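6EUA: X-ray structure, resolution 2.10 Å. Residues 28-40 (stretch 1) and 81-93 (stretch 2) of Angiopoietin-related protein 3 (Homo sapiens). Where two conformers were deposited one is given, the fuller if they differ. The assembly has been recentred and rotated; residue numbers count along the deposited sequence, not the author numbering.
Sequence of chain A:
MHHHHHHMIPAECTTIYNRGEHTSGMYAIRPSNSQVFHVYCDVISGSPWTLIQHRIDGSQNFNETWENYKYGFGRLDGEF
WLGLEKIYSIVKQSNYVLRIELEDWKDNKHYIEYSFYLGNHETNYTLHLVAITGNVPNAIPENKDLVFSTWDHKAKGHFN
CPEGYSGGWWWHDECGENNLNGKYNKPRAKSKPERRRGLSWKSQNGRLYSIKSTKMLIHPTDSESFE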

# COMPACT_ATOMS: atom_id res chain seq x y z
N ALA A 28 12.80 -2.82 -0.21
CA ALA A 28 13.75 -3.68 -0.94
C ALA A 28 14.79 -4.24 0.02
O ALA A 28 15.35 -3.51 0.85
N ILE A 29 15.06 -5.55 -0.08
CA ILE A 29 16.14 -6.18 0.67
C ILE A 29 16.96 -7.01 -0.31
O ILE A 29 16.55 -7.29 -1.43
N ARG A 30 18.14 -7.41 0.14
CA ARG A 30 19.01 -8.27 -0.66
C ARG A 30 19.81 -9.14 0.29
O ARG A 30 20.88 -8.76 0.76
N PRO A 31 19.29 -10.32 0.63
CA PRO A 31 20.08 -11.27 1.42
C PRO A 31 21.32 -11.68 0.65
O PRO A 31 21.42 -11.51 -0.57
N SER A 32 22.30 -12.22 1.38
CA SER A 32 23.53 -12.71 0.77
C SER A 32 23.25 -13.62 -0.41
O SER A 32 22.27 -14.38 -0.41
N ASN A 33 24.10 -13.53 -1.44
CA ASN A 33 24.07 -14.41 -2.61
C ASN A 33 22.71 -14.42 -3.30
O ASN A 33 22.28 -15.44 -3.84
N SER A 34 22.02 -13.28 -3.32
CA SER A 34 20.65 -13.23 -3.80
C SER A 34 20.44 -11.97 -4.62
O SER A 34 21.16 -10.98 -4.49
N GLN A 35 19.42 -12.02 -5.47
CA GLN A 35 18.89 -10.85 -6.16
C GLN A 35 18.11 -9.95 -5.18
O GLN A 35 17.63 -10.40 -4.13
N VAL A 36 18.00 -8.67 -5.54
CA VAL A 36 17.13 -7.74 -4.82
C VAL A 36 15.69 -8.20 -4.97
O VAL A 36 15.26 -8.60 -6.06
N PHE A 37 14.94 -8.16 -3.88
CA PHE A 37 13.50 -8.36 -3.96
C PHE A 37 12.83 -7.57 -2.83
O PHE A 37 13.47 -7.12 -1.89
N HIS A 38 11.51 -7.41 -2.96
CA HIS A 38 10.75 -6.56 -2.05
C HIS A 38 10.01 -7.41 -1.03
O HIS A 38 9.48 -8.48 -1.36
N VAL A 39 9.95 -6.91 0.21
CA VAL A 39 9.25 -7.56 1.30
C VAL A 39 8.36 -6.53 1.97
O VAL A 39 8.54 -5.32 1.81
N TYR A 40 7.39 -7.03 2.73
CA TYR A 40 6.65 -6.20 3.68
C TYR A 40 7.31 -6.37 5.04
O TYR A 40 7.39 -7.49 5.57
N TRP A 81 2.13 -14.76 -0.69
CA TRP A 81 3.08 -15.73 -0.18
C TRP A 81 4.46 -15.35 -0.71
O TRP A 81 4.63 -15.21 -1.92
N LEU A 82 5.42 -15.14 0.19
CA LEU A 82 6.66 -14.50 -0.24
C LEU A 82 7.43 -15.37 -1.25
O LEU A 82 8.02 -14.84 -2.21
N GLY A 83 7.41 -16.69 -1.07
CA GLY A 83 8.20 -17.58 -1.95
C GLY A 83 9.23 -18.31 -1.12
O GLY A 83 9.99 -17.72 -0.35
N LEU A 84 9.23 -19.65 -1.24
CA LEU A 84 10.14 -20.47 -0.44
C LEU A 84 11.60 -20.13 -0.73
O LEU A 84 12.42 -20.04 0.19
N GLU A 85 11.93 -19.91 -2.00
CA GLU A 85 13.30 -19.55 -2.33
C GLU A 85 13.68 -18.22 -1.67
O GLU A 85 14.79 -18.07 -1.15
N LYS A 86 12.77 -17.26 -1.66
CA LYS A 86 13.07 -15.99 -1.02
C LYS A 86 13.15 -16.14 0.50
O LYS A 86 14.04 -15.56 1.14
N ILE A 87 12.25 -16.95 1.10
CA ILE A 87 12.31 -17.16 2.55
C ILE A 87 13.63 -17.81 2.93
O ILE A 87 14.27 -17.42 3.91
N TYR A 88 14.05 -18.82 2.16
CA TYR A 88 15.31 -19.50 2.48
C TYR A 88 16.49 -18.56 2.29
O TYR A 88 17.45 -18.63 3.06
N SER A 89 16.42 -17.66 1.30
CA SER A 89 17.47 -16.66 1.13
C SER A 89 17.64 -15.82 2.39
O SER A 89 18.76 -15.44 2.75
N ILE A 90 16.55 -15.51 3.06
CA ILE A 90 16.64 -14.78 4.32
C ILE A 90 17.22 -15.68 5.41
O ILE A 90 18.19 -15.32 6.08
N VAL A 91 16.63 -16.86 5.60
CA VAL A 91 16.97 -17.67 6.77
C VAL A 91 18.29 -18.41 6.58
O VAL A 91 19.19 -18.33 7.42
N LYS A 92 18.42 -19.15 5.48
CA LYS A 92 19.64 -19.93 5.17
C LYS A 92 19.86 -20.92 6.31
O LYS A 92 18.95 -21.71 6.60
N GLN A 93 21.03 -20.94 6.95
CA GLN A 93 21.36 -21.91 7.99
C GLN A 93 21.10 -21.37 9.40
O GLN A 93 21.47 -22.03 10.38

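A helix that packs against a strand and its neighbouring turn commonly does so with an apolar centre and polar contacts at its end, and this pair of stretches in Angiopoietin-related protein 3 is a compact example, burying 445 Å² in all. Ile-29 points toward the helix; with chi1 p and chi2 t it carries its CD1 to within 4.0 Å of CD1 of Ile-90, whose own CA-to-CB bond runs sideways but whose m, t rotamer brings its end nearer. Pro-31, which opens a type II turn, also faces the helix: its CG lies 3.9 Å from CG1 of Ile-90, and its CB sits 3.2 Å from the carbonyl O of Ser-89.

Here the helix has just ended. Lys-92, at positive phi, points toward the turn, and its NZ donates to O of Ser-32 at 2.8 Å and to O of Ser-89 at 2.9 Å, so one ammonium group ties the turn to the last part of the helix. Ser-34 (t) and Ser-89 (m) point at each other, yet their OG atoms remain 3.9 Å apart; water 1 bridges them, donating to Ser-34 OG at 3.2 Å and lying 2.9 Å from Ser-89 OG. Ser-34 OG itself donates to O of Gln-35 at 2.9 Å.

Phe-37, in the p rotamer, supplies the largest buried patch of the contact. The extended aliphatic part of Lys-86 (m, t, t) crosses one face of the ring, CD standing 3.8 Å from the Phe-37 ring centroid in a CH-pi contact, while the amine finds its hydrogen bond elsewhere in the structure. Ile-90 CG1 meets the ring edge, 4.2 Å from Phe-37 CZ. Val-39, directed sideways with chi1 m, closes the row: its CG1 approaches CD1 of Leu-82 (t, p) at 4.1 Å.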

# COMPACT_ATOMS: atom_id res chain seq x y z
CB ALA A 28 14.44 -2.90 -2.06
CB ILE A 29 15.64 -7.06 1.84
CG1 ILE A 29 14.81 -8.25 1.31
CG2 ILE A 29 14.86 -6.23 2.86
CD1 ILE A 29 14.54 -9.34 2.34
CB ARG A 30 19.93 -7.47 -1.58
CG ARG A 30 20.36 -8.26 -2.83
CD ARG A 30 21.70 -7.81 -3.36
NE ARG A 30 22.74 -7.87 -2.34
CZ ARG A 30 23.56 -8.90 -2.14
NH1 ARG A 30 23.48 -9.99 -2.91
NH2 ARG A 30 24.47 -8.85 -1.17
CB PRO A 31 19.12 -12.46 1.62
CG PRO A 31 17.74 -11.90 1.37
CD PRO A 31 17.93 -10.81 0.33
CB SER A 32 24.37 -13.47 1.80
OG SER A 32 24.54 -12.71 2.98
CB ASN A 33 24.48 -15.84 -2.23
CG ASN A 33 25.79 -15.89 -1.48
OD1 ASN A 33 26.63 -15.00 -1.62
ND2 ASN A 33 25.97 -16.93 -0.67
CB SER A 34 19.64 -13.28 -2.64
OG SER A 34 18.31 -13.05 -3.09
CB GLN A 35 17.98 -11.31 -7.29
CG GLN A 35 17.17 -12.54 -6.85
CD GLN A 35 15.88 -12.74 -7.60
OE1 GLN A 35 15.89 -13.24 -8.73
NE2 GLN A 35 14.77 -12.40 -6.97
CB VAL A 36 17.29 -6.31 -5.36
CG1 VAL A 36 16.27 -5.39 -4.70
CG2 VAL A 36 18.72 -5.79 -5.17
CB PHE A 37 13.12 -9.85 -3.93
CG PHE A 37 13.52 -10.58 -2.66
CD1 PHE A 37 12.66 -10.62 -1.58
CD2 PHE A 37 14.71 -11.28 -2.59
CE1 PHE A 37 13.02 -11.31 -0.41
CE2 PHE A 37 15.07 -11.99 -1.43
CZ PHE A 37 14.22 -12.01 -0.35
CB HIS A 38 9.76 -5.68 -2.80
CG HIS A 38 10.43 -4.66 -3.66
ND1 HIS A 38 10.55 -3.34 -3.30
CD2 HIS A 38 11.07 -4.79 -4.85
CE1 HIS A 38 11.22 -2.69 -4.24
NE2 HIS A 38 11.54 -3.54 -5.19
CB VAL A 39 10.21 -8.19 2.33
CG1 VAL A 39 10.96 -9.37 1.73
CG2 VAL A 39 11.18 -7.12 2.91
CB TYR A 40 5.17 -6.57 3.73
CG TYR A 40 4.38 -5.58 4.54
CD1 TYR A 40 4.25 -5.71 5.92
CD2 TYR A 40 3.80 -4.48 3.92
CE1 TYR A 40 3.54 -4.76 6.66
CE2 TYR A 40 3.09 -3.53 4.65
CZ TYR A 40 2.97 -3.68 6.01
OH TYR A 40 2.27 -2.74 6.74
CB TRP A 81 2.71 -17.14 -0.63
CG TRP A 81 3.79 -18.14 -0.35
CD1 TRP A 81 4.71 -18.63 -1.22
CD2 TRP A 81 4.04 -18.78 0.90
NE1 TRP A 81 5.53 -19.53 -0.59
CE2 TRP A 81 5.13 -19.65 0.71
CE3 TRP A 81 3.45 -18.70 2.17
CZ2 TRP A 81 5.63 -20.45 1.74
CZ3 TRP A 81 3.96 -19.48 3.19
CH2 TRP A 81 5.04 -20.35 2.96
CB LEU A 82 7.53 -14.19 0.96
CG LEU A 82 8.85 -13.50 0.58
CD1 LEU A 82 8.60 -12.16 -0.13
CD2 LEU A 82 9.71 -13.30 1.82
CB LEU A 84 9.87 -21.95 -0.69
CG LEU A 84 8.58 -22.46 -0.04
CD1 LEU A 84 8.15 -23.86 -0.54
CD2 LEU A 84 8.71 -22.44 1.47
CB GLU A 85 13.49 -19.50 -3.84
CG GLU A 85 14.57 -20.46 -4.34
CD GLU A 85 15.62 -20.79 -3.28
OE1 GLU A 85 16.36 -19.87 -2.84
OE2 GLU A 85 15.71 -21.98 -2.89
CB LYS A 86 12.04 -14.95 -1.43
CG LYS A 86 12.25 -14.45 -2.86
CD LYS A 86 11.22 -13.38 -3.21
CE LYS A 86 11.37 -12.92 -4.65
NZ LYS A 86 11.31 -14.06 -5.58
CB ILE A 87 11.12 -17.99 3.04
CG1 ILE A 87 9.82 -17.23 2.85
CG2 ILE A 87 11.28 -18.35 4.52
CD1 ILE A 87 8.65 -18.14 2.53
CB TYR A 88 15.48 -20.78 1.63
CG TYR A 88 16.75 -21.52 1.99
CD1 TYR A 88 16.81 -22.30 3.14
CD2 TYR A 88 17.90 -21.41 1.21
CE1 TYR A 88 17.98 -22.96 3.50
CE2 TYR A 88 19.08 -22.07 1.57
CZ TYR A 88 19.10 -22.85 2.72
OH TYR A 88 20.25 -23.51 3.09
CB SER A 89 17.15 -15.75 -0.06
OG SER A 89 17.49 -16.39 -1.26
CB ILE A 90 15.26 -14.22 4.70
CG1 ILE A 90 14.80 -13.22 3.62
CG2 ILE A 90 15.29 -13.60 6.09
CD1 ILE A 90 13.32 -12.85 3.68
CB VAL A 91 15.81 -18.63 7.09
CG1 VAL A 91 16.20 -19.57 8.24
CG2 VAL A 91 14.56 -17.83 7.46
CB LYS A 92 20.79 -19.00 4.86
CG LYS A 92 20.85 -18.60 3.40
CD LYS A 92 21.98 -17.62 3.11
CE LYS A 92 21.71 -16.90 1.80
NZ LYS A 92 21.54 -15.45 2.02
CB GLN A 93 22.82 -22.35 7.87
CG GLN A 93 23.25 -22.84 6.49
CD GLN A 93 24.78 -22.97 6.35
OE1 GLN A 93 25.52 -23.03 7.34
NE2 GLN A 93 25.25 -23.04 5.11
O HOH W 1 15.97 -15.22 -3.45